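Local coordinates for hypothetical UPF0204 protein AF0625 (Archaeoglobus fulgidus, PDB 1YQE) that probably hydrolyses D-aminoacyl-tRNA to free tRNA and a D-amino acid with the help of zinc, and so counters the toxicity of D-aminoacyl-tRNA formation, at residues S13-Q18 and E163-E168; L25-F30 and V172-M177; K39-D44 and I48-E53. All blocks are in the same frame, centred on the assembly; numbering follows the deposited sequence.

All three contacts lie in the part of the chain built on the mixed sheet. Contact 1 sets the first turn of helix 15-24 against the turn before helix 167-182. Contact 2 sets the loop after helix 15-24 against the body of helix 167-182. Their centres are about 14 Å apart. Contact 3 is the hairpin of strands 38-42 and 47-51, its centre about 17 Å from that of contact 1 and 13 Å from that of contact 2. Gln18 NE2 probably bonds to Glu50 OE1, at 2.5 Å. Phe30 of contact 2 packs against Ser43 of contact 3. The Trp164 side chain of contact 1 is about 6 Å from the bound pyrophosphate.

Contact 1. Residues S13-Q18 and E163-E168; sequences SDTAGQ and EWKDRE
Thr15 and Ala16 pack against Trp164 O and CB and against Lys165 CG. The apolar part has two pieces. Ala16 CB meets Trp164 CB at 4.1 Å, so the alanine touches the root of the tryptophan and not its indole. Thr15 CG2 lies 3.8 Å from Lys165 CG, and the two side chains cross at an angle. Thr15 turns this methyl towards the turn because CG2 is anti to its backbone N, which places OG1 beside that N.

The second kind of contact is made by the carbonyl of Trp164. Trp164 O is 3.4 Å from Thr15 CG2. Trp164 O also takes a CA-H...O contact from Ala16 CA at 3.5 Å, with an angle of 133° at the hydrogen. No conventional hydrogen bond joins the two segments.

The contact brings the first turn of helix 15-24 against the turn between helices 161-164 and 167-182. Asp14 is the N-cap of helix 15-24. Asp14 OD1 accepts from Gly17 N at 2.8 Å, and the N-H points almost straight at it, at 171°. The donor stands above the carboxylate plane. Asp14 OD2 bonds to Arg79 N, which ties the cap to strand 73-81. Asp166 likewise takes the N-cap position of helix 167-182.

Trp164 NE1 donates to His80 O, so the indole is held against strand 73-81, where it also touches Ser81, and Arg79, His80 and Ser81 all belong to the pyrophosphate pocket. Lys165 bends at its last torsion, chi4 -57°, and forms a salt bridge with Glu161. Lys165 NZ remains 4.0 Å from Thr15 OG1.

Contact 2. Residues L25-F30 and V172-M177; sequences LTFADF and VVAEAM
Phe27 points its ring edge at helix 167-182 and meets the backbone of Ala174 there. The leading atom is Phe27 CE1, which lies 3.3 Å from Ala174 O. Ala174 C is in the plane of the ring, and Ala174 O and Glu175 N are near it. The helix therefore faces the rim of the ring, not its flat side. Phe27 CG is anti to its own carbonyl carbon, with chi1 -63°, and this sends the ring across to the helix.

Two side chains flank this leading edge, one on each side of the ring plane. Ala174 CB is 3.7 Å from Phe27 CE1 and is almost as near to CZ. On the other side, Glu175 CG comes to 4.0 Å from Phe27 CZ. Beyond CG the glutamate chain is extended, and its carboxylate forms salt bridges with Arg127 and Arg130. Thus its aliphatic part meets the ring while its charged end turns to the arginines.

The ring belongs to the loop that leads from helix 15-24 to strand 31-35. Ala174 also touches Asn23 and Leu24, so the loop continues a packing face begun by that helix. A serine in place of Phe27 would probably leave Ala174 and the Glu175 methylene without their aromatic neighbour and open a gap between loop and helix.

No hydrogen bond crosses this contact. The ring C-H edge faces a carbonyl oxygen, a placement that is probably mildly favourable electrostatically, and the remainder of the contact is van der Waals packing of carbon on carbon.

Contact 3. Residues K39-D44 and I48-E53; sequences KLYLSD and IAETKE
Tyr41 reaches diagonally along the face it shares with Ile48, Lys39 and Glu50, and Tyr41 OH donates to Glu50 OE2 at 2.8 Å. The hydroxyl meets that oxygen nearly along its C-O axis, and the ring and carboxylate planes are 41° apart. This bond lies in the close-packed part of the contact. Tyr41 and Ile48 form an antiparallel hydrogen-bonded pair, with Tyr41 N to Ile48 O at 2.8 Å. Their side chains cross, with Tyr41 CB 3.9 Å from Ile48 CB. Ile48 O also lies in the ring plane, at the tyrosine edge.

On the other face of the sheet, Leu40 CD2 touches Ala49 CB at 3.7 Å. These two form the non-hydrogen-bonded pair. Strands 38-42 and 47-51 make an antiparallel hairpin within the mixed sheet.

The more open side is at Lys39, which is partly exposed. Its backbone pairs with Glu50, with Glu50 N to Lys39 O at 2.8 Å. The lysine stem packs alongside Glu50, with Lys39 CB 3.8 Å from Glu50 CB. The chain then bends at chi3 65° and at chi4, and its amino end leaves to form a salt bridge with Glu32. Lys39 NZ stays 5.2 Å from Glu50 OE2, too far for a salt bridge between them.

Glu50 is buried, and both its carboxylate oxygens have partners. OE1 probably bonds to Gln18 and forms a salt bridge with Lys21, which also packs on Ile48 together with Leu24, while OE2 takes the tyrosine hydroxyl. These partners probably favour the charged carboxylate and tie the hairpin to helix 15-24.

Contact 1. Residues S13-Q18 and E163-E168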
ATOM      1  N   SER A  13       6.087  14.462 -12.453  1.00 29.99           N
ATOM      2  CA  SER A  13       6.159  13.853 -13.777  1.00 30.46           C
ATOM      3  C   SER A  13       5.321  12.590 -13.953  1.00 30.17           C
ATOM      4  O   SER A  13       5.466  11.895 -14.956  1.00 30.53           O
ATOM      5  CB  SER A  13       7.615  13.537 -14.135  1.00 30.26           C
ATOM      6  OG  SER A  13       8.197  12.660 -13.188  1.00 32.55           O
ATOM      7  N   ASP A  14       4.447  12.291 -12.996  1.00 29.28           N
ATOM      8  CA  ASP A  14       3.601  11.101 -13.089  1.00 28.24           C
ATOM      9  C   ASP A  14       2.181  11.480 -13.498  1.00 27.48           C
ATOM     10  O   ASP A  14       1.437  12.069 -12.714  1.00 26.89           O
ATOM     11  CB  ASP A  14       3.562  10.364 -11.744  1.00 27.95           C
ATOM     12  CG  ASP A  14       2.871   9.004 -11.833  1.00 27.50           C
ATOM     13  OD1 ASP A  14       1.716   8.932 -12.313  1.00 25.27           O
ATOM     14  OD2 ASP A  14       3.489   8.000 -11.414  1.00 29.79           O
ATOM     15  N   THR A  15       1.807  11.131 -14.725  1.00 26.43           N
ATOM     16  CA  THR A  15       0.475  11.437 -15.238  1.00 26.18           C
ATOM     17  C   THR A  15      -0.647  10.950 -14.317  1.00 25.03           C
ATOM     18  O   THR A  15      -1.583  11.694 -14.018  1.00 25.44           O
ATOM     19  CB  THR A  15       0.264  10.812 -16.631  1.00 27.27           C
ATOM     20  OG1 THR A  15       1.236  11.338 -17.542  1.00 27.72           O
ATOM     21  CG2 THR A  15      -1.128  11.130 -17.147  1.00 27.82           C
ATOM     22  N   ALA A  16      -0.557   9.700 -13.876  1.00 22.82           N
ATOM     23  CA  ALA A  16      -1.572   9.136 -12.993  1.00 22.23           C
ATOM     24  C   ALA A  16      -1.620   9.926 -11.691  1.00 21.28           C
ATOM     25  O   ALA A  16      -2.691  10.328 -11.231  1.00 19.94           O
ATOM     26  CB  ALA A  16      -1.264   7.670 -12.706  1.00 21.31           C
ATOM     27  N   GLY A  17      -0.451  10.144 -11.098  1.00 21.88           N
ATOM     28  CA  GLY A  17      -0.384  10.892  -9.857  1.00 22.26           C
ATOM     29  C   GLY A  17      -0.977  12.284  -9.994  1.00 22.18           C
ATOM     30  O   GLY A  17      -1.680  12.758  -9.099  1.00 20.46           O
ATOM     31  N   GLN A  18      -0.696  12.940 -11.116  1.00 23.02           N
ATOM     32  CA  GLN A  18      -1.204  14.284 -11.366  1.00 23.30           C
ATOM     33  C   GLN A  18      -2.721  14.326 -11.508  1.00 23.71           C
ATOM     34  O   GLN A  18      -3.364  15.228 -10.980  1.00 22.58           O
ATOM     35  CB  GLN A  18      -0.553  14.876 -12.624  1.00 24.48           C
ATOM     36  CG  GLN A  18       0.909  15.241 -12.440  1.00 25.69           C
ATOM     37  CD  GLN A  18       1.103  16.240 -11.322  1.00 25.92           C
ATOM     38  OE1 GLN A  18       0.540  17.330 -11.351  1.00 29.96           O
ATOM     39  NE2 GLN A  18       1.896  15.873 -10.322  1.00 27.65           N
ATOM     40  N   GLU A 163      -4.160   3.878 -19.303  1.00 31.98           N
ATOM     41  CA  GLU A 163      -4.816   3.940 -18.005  1.00 29.41           C
ATOM     42  C   GLU A 163      -4.336   5.123 -17.166  1.00 27.67           C
ATOM     43  O   GLU A 163      -5.116   5.714 -16.421  1.00 26.23           O
ATOM     44  CB  GLU A 163      -4.589   2.634 -17.237  1.00 28.88           C
ATOM     45  CG  GLU A 163      -5.208   1.398 -17.878  1.00 28.90           C
ATOM     46  CD  GLU A 163      -4.522   0.992 -19.170  1.00 31.11           C
ATOM     47  OE1 GLU A 163      -3.287   0.817 -19.155  1.00 28.56           O
ATOM     48  OE2 GLU A 163      -5.218   0.840 -20.198  1.00 30.99           O
ATOM     49  N   TRP A 164      -3.060   5.475 -17.288  1.00 26.67           N
ATOM     50  CA  TRP A 164      -2.520   6.587 -16.512  1.00 27.99           C
ATOM     51  C   TRP A 164      -3.200   7.909 -16.868  1.00 28.53           C
ATOM     52  O   TRP A 164      -3.352   8.788 -16.020  1.00 27.57           O
ATOM     53  CB  TRP A 164      -1.011   6.724 -16.731  1.00 27.63           C
ATOM     54  CG  TRP A 164      -0.229   5.451 -16.565  1.00 27.02           C
ATOM     55  CD1 TRP A 164      -0.575   4.357 -15.821  1.00 27.36           C
ATOM     56  CD2 TRP A 164       1.040   5.149 -17.154  1.00 27.85           C
ATOM     57  NE1 TRP A 164       0.401   3.389 -15.914  1.00 27.11           N
ATOM     58  CE2 TRP A 164       1.402   3.850 -16.727  1.00 26.95           C
ATOM     59  CE3 TRP A 164       1.908   5.851 -18.003  1.00 26.90           C
ATOM     60  CZ2 TRP A 164       2.597   3.238 -17.121  1.00 28.62           C
ATOM     61  CZ3 TRP A 164       3.098   5.242 -18.395  1.00 28.59           C
ATOM     62  CH2 TRP A 164       3.429   3.948 -17.954  1.00 28.09           C
ATOM     63  N   LYS A 165      -3.614   8.045 -18.121  1.00 29.54           N
ATOM     64  CA  LYS A 165      -4.265   9.267 -18.573  1.00 31.59           C
ATOM     65  C   LYS A 165      -5.779   9.221 -18.378  1.00 31.75           C
ATOM     66  O   LYS A 165      -6.474  10.202 -18.651  1.00 32.83           O
ATOM     67  CB  LYS A 165      -3.950   9.511 -20.051  1.00 34.32           C
ATOM     68  CG  LYS A 165      -2.471   9.702 -20.352  1.00 36.41           C
ATOM     69  CD  LYS A 165      -2.252  10.018 -21.823  1.00 40.06           C
ATOM     70  CE  LYS A 165      -0.788  10.297 -22.121  1.00 42.88           C
ATOM     71  NZ  LYS A 165      -0.250  11.407 -21.280  1.00 44.51           N
ATOM     72  N   ASP A 166      -6.282   8.085 -17.901  1.00 30.87           N
ATOM     73  CA  ASP A 166      -7.714   7.905 -17.683  1.00 29.53           C
ATOM     74  C   ASP A 166      -8.197   8.840 -16.577  1.00 29.90           C
ATOM     75  O   ASP A 166      -7.919   8.618 -15.398  1.00 29.09           O
ATOM     76  CB  ASP A 166      -8.002   6.448 -17.306  1.00 29.51           C
ATOM     77  CG  ASP A 166      -9.476   6.096 -17.402  1.00 25.49           C
ATOM     78  OD1 ASP A 166     -10.311   6.891 -16.933  1.00 24.51           O
ATOM     79  OD2 ASP A 166      -9.800   5.014 -17.937  1.00 26.57           O
ATOM     80  N   ARG A 167      -8.926   9.882 -16.966  1.00 29.48           N
ATOM     81  CA  ARG A 167      -9.444  10.868 -16.021  1.00 30.70           C
ATOM     82  C   ARG A 167     -10.391  10.286 -14.977  1.00 28.87           C
ATOM     83  O   ARG A 167     -10.268  10.579 -13.790  1.00 27.90           O
ATOM     84  CB  ARG A 167     -10.168  11.988 -16.771  1.00 33.13           C
ATOM     85  CG  ARG A 167      -9.523  13.361 -16.648  1.00 38.49           C
ATOM     86  CD  ARG A 167      -8.151  13.401 -17.304  1.00 41.25           C
ATOM     87  NE  ARG A 167      -7.660  14.772 -17.442  1.00 45.74           N
ATOM     88  CZ  ARG A 167      -6.478  15.097 -17.954  1.00 46.79           C
ATOM     89  NH1 ARG A 167      -5.651  14.150 -18.379  1.00 49.12           N
ATOM     90  NH2 ARG A 167      -6.123  16.371 -18.048  1.00 49.30           N
ATOM     91  N   GLU A 168     -11.345   9.473 -15.418  1.00 28.37           N
ATOM     92  CA  GLU A 168     -12.302   8.889 -14.492  1.00 26.80           C
ATOM     93  C   GLU A 168     -11.682   7.868 -13.551  1.00 25.61           C
ATOM     94  O   GLU A 168     -12.103   7.749 -12.401  1.00 25.03           O
ATOM     95  CB  GLU A 168     -13.464   8.250 -15.245  1.00 27.46           C
ATOM     96  CG  GLU A 168     -14.453   7.578 -14.319  1.00 28.88           C
ATOM     97  CD  GLU A 168     -15.777   7.300 -14.981  1.00 30.42           C
ATOM     98  OE1 GLU A 168     -15.790   6.975 -16.189  1.00 31.57           O
ATOM     99  OE2 GLU A 168     -16.807   7.396 -14.287  1.00 31.35           O
TER

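Contact 2. Residues L25-F30 and V172-M177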
ATOM      1  N   LEU A  25      -7.855  17.845  -5.305  1.00 28.18           N
ATOM      2  CA  LEU A  25      -7.878  19.290  -5.104  1.00 27.18           C
ATOM      3  C   LEU A  25      -9.275  19.907  -5.091  1.00 29.09           C
ATOM      4  O   LEU A  25      -9.454  21.020  -4.601  1.00 28.31           O
ATOM      5  CB  LEU A  25      -7.034  19.975  -6.180  1.00 25.11           C
ATOM      6  CG  LEU A  25      -5.518  19.799  -6.065  1.00 25.12           C
ATOM      7  CD1 LEU A  25      -4.843  20.279  -7.349  1.00 21.00           C
ATOM      8  CD2 LEU A  25      -5.009  20.570  -4.851  1.00 22.72           C
ATOM      9  N   THR A  26     -10.262  19.199  -5.631  1.00 29.24           N
ATOM     10  CA  THR A  26     -11.624  19.724  -5.654  1.00 30.91           C
ATOM     11  C   THR A  26     -12.426  19.292  -4.431  1.00 30.93           C
ATOM     12  O   THR A  26     -13.538  19.773  -4.206  1.00 31.48           O
ATOM     13  CB  THR A  26     -12.382  19.265  -6.908  1.00 31.46           C
ATOM     14  OG1 THR A  26     -12.522  17.840  -6.883  1.00 32.30           O
ATOM     15  CG2 THR A  26     -11.628  19.672  -8.161  1.00 30.89           C
ATOM     16  N   PHE A  27     -11.851  18.396  -3.636  1.00 29.55           N
ATOM     17  CA  PHE A  27     -12.521  17.877  -2.447  1.00 30.25           C
ATOM     18  C   PHE A  27     -12.469  18.796  -1.234  1.00 30.35           C
ATOM     19  O   PHE A  27     -13.156  18.557  -0.242  1.00 31.09           O
ATOM     20  CB  PHE A  27     -11.932  16.516  -2.074  1.00 30.63           C
ATOM     21  CG  PHE A  27     -12.132  15.457  -3.125  1.00 32.32           C
ATOM     22  CD1 PHE A  27     -11.468  14.240  -3.033  1.00 31.48           C
ATOM     23  CD2 PHE A  27     -12.991  15.671  -4.200  1.00 32.29           C
ATOM     24  CE1 PHE A  27     -11.657  13.253  -3.993  1.00 32.30           C
ATOM     25  CE2 PHE A  27     -13.186  14.687  -5.166  1.00 31.86           C
ATOM     26  CZ  PHE A  27     -12.519  13.477  -5.062  1.00 31.94           C
ATOM     27  N   ALA A  28     -11.656  19.842  -1.307  1.00 30.13           N
ATOM     28  CA  ALA A  28     -11.531  20.782  -0.199  1.00 31.04           C
ATOM     29  C   ALA A  28     -10.930  22.104  -0.667  1.00 31.33           C
ATOM     30  O   ALA A  28     -10.469  22.221  -1.800  1.00 30.25           O
ATOM     31  CB  ALA A  28     -10.667  20.180   0.903  1.00 30.16           C
ATOM     32  N   ASP A  29     -10.942  23.095   0.218  1.00 33.45           N
ATOM     33  CA  ASP A  29     -10.401  24.411  -0.094  1.00 35.29           C
ATOM     34  C   ASP A  29      -8.901  24.386   0.167  1.00 34.60           C
ATOM     35  O   ASP A  29      -8.460  24.514   1.306  1.00 34.01           O
ATOM     36  CB  ASP A  29     -11.070  25.471   0.786  1.00 38.34           C
ATOM     37  CG  ASP A  29     -10.755  26.888   0.341  1.00 42.71           C
ATOM     38  OD1 ASP A  29     -11.167  27.835   1.046  1.00 46.32           O
ATOM     39  OD2 ASP A  29     -10.104  27.059  -0.714  1.00 43.40           O
ATOM     40  N   PHE A  30      -8.116  24.217  -0.891  1.00 34.25           N
ATOM     41  CA  PHE A  30      -6.669  24.156  -0.741  1.00 35.82           C
ATOM     42  C   PHE A  30      -5.944  25.463  -1.026  1.00 36.27           C
ATOM     43  O   PHE A  30      -6.439  26.326  -1.743  1.00 35.77           O
ATOM     44  CB  PHE A  30      -6.077  23.059  -1.636  1.00 34.48           C
ATOM     45  CG  PHE A  30      -6.334  21.662  -1.142  1.00 33.53           C
ATOM     46  CD1 PHE A  30      -7.525  21.008  -1.445  1.00 34.12           C
ATOM     47  CD2 PHE A  30      -5.383  21.004  -0.366  1.00 31.90           C
ATOM     48  CE1 PHE A  30      -7.768  19.715  -0.985  1.00 33.62           C
ATOM     49  CE2 PHE A  30      -5.613  19.710   0.102  1.00 33.39           C
ATOM     50  CZ  PHE A  30      -6.810  19.063  -0.209  1.00 33.11           C
ATOM     51  N   VAL A 172     -12.019   8.034  -9.554  1.00 18.38           N
ATOM     52  CA  VAL A 172     -12.506   6.957  -8.707  1.00 18.20           C
ATOM     53  C   VAL A 172     -11.507   6.711  -7.581  1.00 17.71           C
ATOM     54  O   VAL A 172     -11.898   6.519  -6.429  1.00 16.83           O
ATOM     55  CB  VAL A 172     -12.721   5.659  -9.522  1.00 17.97           C
ATOM     56  CG1 VAL A 172     -12.977   4.485  -8.591  1.00 17.56           C
ATOM     57  CG2 VAL A 172     -13.911   5.835 -10.460  1.00 17.25           C
ATOM     58  N   VAL A 173     -10.220   6.731  -7.911  1.00 16.51           N
ATOM     59  CA  VAL A 173      -9.181   6.527  -6.907  1.00 17.18           C
ATOM     60  C   VAL A 173      -9.218   7.661  -5.883  1.00 19.13           C
ATOM     61  O   VAL A 173      -9.109   7.424  -4.677  1.00 17.63           O
ATOM     62  CB  VAL A 173      -7.773   6.497  -7.544  1.00 17.76           C
ATOM     63  CG1 VAL A 173      -6.698   6.623  -6.449  1.00 16.52           C
ATOM     64  CG2 VAL A 173      -7.583   5.203  -8.314  1.00 16.85           C
ATOM     65  N   ALA A 174      -9.370   8.889  -6.372  1.00 18.27           N
ATOM     66  CA  ALA A 174      -9.416  10.054  -5.494  1.00 19.58           C
ATOM     67  C   ALA A 174     -10.574   9.949  -4.509  1.00 19.00           C
ATOM     68  O   ALA A 174     -10.416  10.257  -3.329  1.00 19.81           O
ATOM     69  CB  ALA A 174      -9.538  11.333  -6.314  1.00 20.45           C
ATOM     70  N   GLU A 175     -11.735   9.517  -4.988  1.00 19.29           N
ATOM     71  CA  GLU A 175     -12.899   9.377  -4.116  1.00 19.35           C
ATOM     72  C   GLU A 175     -12.659   8.302  -3.066  1.00 19.10           C
ATOM     73  O   GLU A 175     -13.014   8.478  -1.899  1.00 19.08           O
ATOM     74  CB  GLU A 175     -14.150   9.018  -4.920  1.00 21.94           C
ATOM     75  CG  GLU A 175     -14.822  10.199  -5.599  1.00 23.18           C
ATOM     76  CD  GLU A 175     -16.153   9.824  -6.226  1.00 24.60           C
ATOM     77  OE1 GLU A 175     -16.908   9.048  -5.603  1.00 25.70           O
ATOM     78  OE2 GLU A 175     -16.452  10.314  -7.332  1.00 26.62           O
ATOM     79  N   ALA A 176     -12.066   7.186  -3.482  1.00 16.11           N
ATOM     80  CA  ALA A 176     -11.791   6.103  -2.550  1.00 16.54           C
ATOM     81  C   ALA A 176     -10.796   6.587  -1.501  1.00 15.49           C
ATOM     82  O   ALA A 176     -10.923   6.252  -0.326  1.00 15.97           O
ATOM     83  CB  ALA A 176     -11.251   4.882  -3.293  1.00 15.99           C
ATOM     84  N   MET A 177      -9.818   7.387  -1.921  1.00 13.90           N
ATOM     85  CA  MET A 177      -8.837   7.921  -0.984  1.00 16.53           C
ATOM     86  C   MET A 177      -9.505   8.838   0.035  1.00 17.55           C
ATOM     87  O   MET A 177      -9.201   8.775   1.225  1.00 17.25           O
ATOM     88  CB  MET A 177      -7.752   8.716  -1.708  1.00 16.54           C
ATOM     89  CG  MET A 177      -6.774   7.899  -2.519  1.00 19.46           C
ATOM     90  SD  MET A 177      -5.486   8.988  -3.179  1.00 23.11           S
ATOM     91  CE  MET A 177      -4.144   8.614  -2.109  1.00 25.83           C
TER

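Contact 3. Residues K39-D44 and I48-E53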
ATOM      1  N   LYS A  39       5.921  21.194  -3.525  1.00 32.48           N
ATOM      2  CA  LYS A  39       4.769  22.039  -3.785  1.00 30.12           C
ATOM      3  C   LYS A  39       3.727  21.449  -2.842  1.00 29.26           C
ATOM      4  O   LYS A  39       3.258  20.332  -3.046  1.00 29.42           O
ATOM      5  CB  LYS A  39       4.302  21.903  -5.237  1.00 30.44           C
ATOM      6  CG  LYS A  39       5.315  22.378  -6.269  1.00 35.15           C
ATOM      7  CD  LYS A  39       4.832  22.133  -7.694  1.00 36.55           C
ATOM      8  CE  LYS A  39       3.592  22.949  -8.016  1.00 38.65           C
ATOM      9  NZ  LYS A  39       3.858  24.409  -7.893  1.00 40.99           N
ATOM     10  N   LEU A  40       3.390  22.187  -1.793  1.00 27.38           N
ATOM     11  CA  LEU A  40       2.424  21.704  -0.818  1.00 27.44           C
ATOM     12  C   LEU A  40       1.057  22.343  -1.004  1.00 28.52           C
ATOM     13  O   LEU A  40       0.954  23.528  -1.311  1.00 29.56           O
ATOM     14  CB  LEU A  40       2.917  21.995   0.601  1.00 25.74           C
ATOM     15  CG  LEU A  40       4.333  21.560   0.978  1.00 27.91           C
ATOM     16  CD1 LEU A  40       4.620  22.007   2.407  1.00 27.96           C
ATOM     17  CD2 LEU A  40       4.479  20.048   0.844  1.00 27.10           C
ATOM     18  N   TYR A  41       0.011  21.545  -0.822  1.00 28.56           N
ATOM     19  CA  TYR A  41      -1.356  22.030  -0.932  1.00 28.92           C
ATOM     20  C   TYR A  41      -1.984  21.749   0.421  1.00 29.59           C
ATOM     21  O   TYR A  41      -2.083  20.594   0.839  1.00 28.89           O
ATOM     22  CB  TYR A  41      -2.111  21.293  -2.042  1.00 29.63           C
ATOM     23  CG  TYR A  41      -1.459  21.410  -3.404  1.00 31.24           C
ATOM     24  CD1 TYR A  41      -0.374  20.604  -3.750  1.00 32.66           C
ATOM     25  CD2 TYR A  41      -1.907  22.344  -4.337  1.00 30.93           C
ATOM     26  CE1 TYR A  41       0.251  20.725  -4.991  1.00 32.58           C
ATOM     27  CE2 TYR A  41      -1.289  22.475  -5.581  1.00 31.24           C
ATOM     28  CZ  TYR A  41      -0.211  21.663  -5.900  1.00 33.19           C
ATOM     29  OH  TYR A  41       0.409  21.782  -7.126  1.00 34.27           O
ATOM     30  N   LEU A  42      -2.401  22.808   1.108  1.00 28.87           N
ATOM     31  CA  LEU A  42      -2.974  22.670   2.438  1.00 30.26           C
ATOM     32  C   LEU A  42      -4.464  22.964   2.535  1.00 31.54           C
ATOM     33  O   LEU A  42      -5.002  23.800   1.809  1.00 31.44           O
ATOM     34  CB  LEU A  42      -2.230  23.586   3.408  1.00 30.44           C
ATOM     35  CG  LEU A  42      -0.703  23.519   3.357  1.00 31.41           C
ATOM     36  CD1 LEU A  42      -0.113  24.669   4.160  1.00 32.43           C
ATOM     37  CD2 LEU A  42      -0.238  22.178   3.890  1.00 31.18           C
ATOM     38  N   SER A  43      -5.111  22.267   3.462  1.00 31.98           N
ATOM     39  CA  SER A  43      -6.531  22.423   3.732  1.00 33.00           C
ATOM     40  C   SER A  43      -6.734  21.896   5.144  1.00 33.62           C
ATOM     41  O   SER A  43      -5.797  21.373   5.750  1.00 34.35           O
ATOM     42  CB  SER A  43      -7.369  21.611   2.740  1.00 32.89           C
ATOM     43  OG  SER A  43      -7.217  20.221   2.951  1.00 33.98           O
ATOM     44  N   ASP A  44      -7.945  22.032   5.674  1.00 34.25           N
ATOM     45  CA  ASP A  44      -8.227  21.549   7.021  1.00 34.22           C
ATOM     46  C   ASP A  44      -8.719  20.104   6.995  1.00 33.29           C
ATOM     47  O   ASP A  44      -9.070  19.540   8.029  1.00 32.47           O
ATOM     48  CB  ASP A  44      -9.277  22.434   7.696  1.00 36.13           C
ATOM     49  CG  ASP A  44     -10.525  22.597   6.858  1.00 38.30           C
ATOM     50  OD1 ASP A  44     -11.036  21.580   6.342  1.00 40.99           O
ATOM     51  OD2 ASP A  44     -11.004  23.741   6.721  1.00 42.02           O
ATOM     52  N   ILE A  48      -1.596  17.534   0.586  1.00 23.59           N
ATOM     53  CA  ILE A  48      -1.113  16.988  -0.678  1.00 24.06           C
ATOM     54  C   ILE A  48       0.285  17.561  -0.890  1.00 24.19           C
ATOM     55  O   ILE A  48       0.518  18.750  -0.659  1.00 22.76           O
ATOM     56  CB  ILE A  48      -1.981  17.404  -1.887  1.00 24.35           C
ATOM     57  CG1 ILE A  48      -3.410  16.881  -1.731  1.00 25.58           C
ATOM     58  CG2 ILE A  48      -1.361  16.850  -3.175  1.00 26.03           C
ATOM     59  CD1 ILE A  48      -4.345  17.300  -2.863  1.00 24.24           C
ATOM     60  N   ALA A  49       1.218  16.721  -1.318  1.00 23.22           N
ATOM     61  CA  ALA A  49       2.577  17.183  -1.558  1.00 24.30           C
ATOM     62  C   ALA A  49       3.049  16.689  -2.912  1.00 26.27           C
ATOM     63  O   ALA A  49       2.869  15.520  -3.261  1.00 26.12           O
ATOM     64  CB  ALA A  49       3.514  16.687  -0.460  1.00 23.47           C
ATOM     65  N   GLU A  50       3.653  17.594  -3.671  1.00 27.12           N
ATOM     66  CA  GLU A  50       4.158  17.275  -4.992  1.00 27.75           C
ATOM     67  C   GLU A  50       5.679  17.364  -4.941  1.00 26.96           C
ATOM     68  O   GLU A  50       6.235  18.304  -4.371  1.00 26.12           O
ATOM     69  CB  GLU A  50       3.591  18.271  -6.002  1.00 31.28           C
ATOM     70  CG  GLU A  50       3.478  17.748  -7.414  1.00 35.97           C
ATOM     71  CD  GLU A  50       2.504  18.559  -8.252  1.00 37.23           C
ATOM     72  OE1 GLU A  50       2.298  18.207  -9.430  1.00 38.74           O
ATOM     73  OE2 GLU A  50       1.940  19.547  -7.732  1.00 40.86           O
ATOM     74  N   THR A  51       6.346  16.374  -5.520  1.00 25.51           N
ATOM     75  CA  THR A  51       7.801  16.338  -5.543  1.00 26.40           C
ATOM     76  C   THR A  51       8.261  16.012  -6.956  1.00 25.64           C
ATOM     77  O   THR A  51       7.528  15.386  -7.719  1.00 25.10           O
ATOM     78  CB  THR A  51       8.349  15.263  -4.583  1.00 26.83           C
ATOM     79  OG1 THR A  51       9.781  15.278  -4.614  1.00 30.16           O
ATOM     80  CG2 THR A  51       7.859  13.875  -4.996  1.00 27.84           C
ATOM     81  N   LYS A  52       9.467  16.445  -7.308  1.00 26.89           N
ATOM     82  CA  LYS A  52      10.002  16.177  -8.636  1.00 27.60           C
ATOM     83  C   LYS A  52      10.742  14.848  -8.644  1.00 27.35           C
ATOM     84  O   LYS A  52      11.181  14.375  -9.688  1.00 26.80           O
ATOM     85  CB  LYS A  52      10.939  17.309  -9.081  1.00 29.32           C
ATOM     86  CG  LYS A  52      10.212  18.614  -9.412  1.00 30.88           C
ATOM     87  CD  LYS A  52      11.114  19.616 -10.132  1.00 33.93           C
ATOM     88  CE  LYS A  52      12.160  20.213  -9.199  1.00 35.94           C
ATOM     89  NZ  LYS A  52      11.535  21.039  -8.129  1.00 37.16           N
ATOM     90  N   GLU A  53      10.866  14.241  -7.472  1.00 28.87           N
ATOM     91  CA  GLU A  53      11.551  12.961  -7.353  1.00 29.79           C
ATOM     92  C   GLU A  53      10.690  11.796  -7.818  1.00 28.97           C
ATOM     93  O   GLU A  53       9.461  11.832  -7.722  1.00 27.09           O
ATOM     94  CB  GLU A  53      11.942  12.696  -5.902  1.00 32.97           C
ATOM     95  CG  GLU A  53      12.830  13.741  -5.267  1.00 37.43           C
ATOM     96  CD  GLU A  53      13.128  13.412  -3.822  1.00 39.19           C
ATOM     97  OE1 GLU A  53      13.827  14.205  -3.157  1.00 43.43           O
ATOM     98  OE2 GLU A  53      12.660  12.356  -3.348  1.00 41.12           O
TER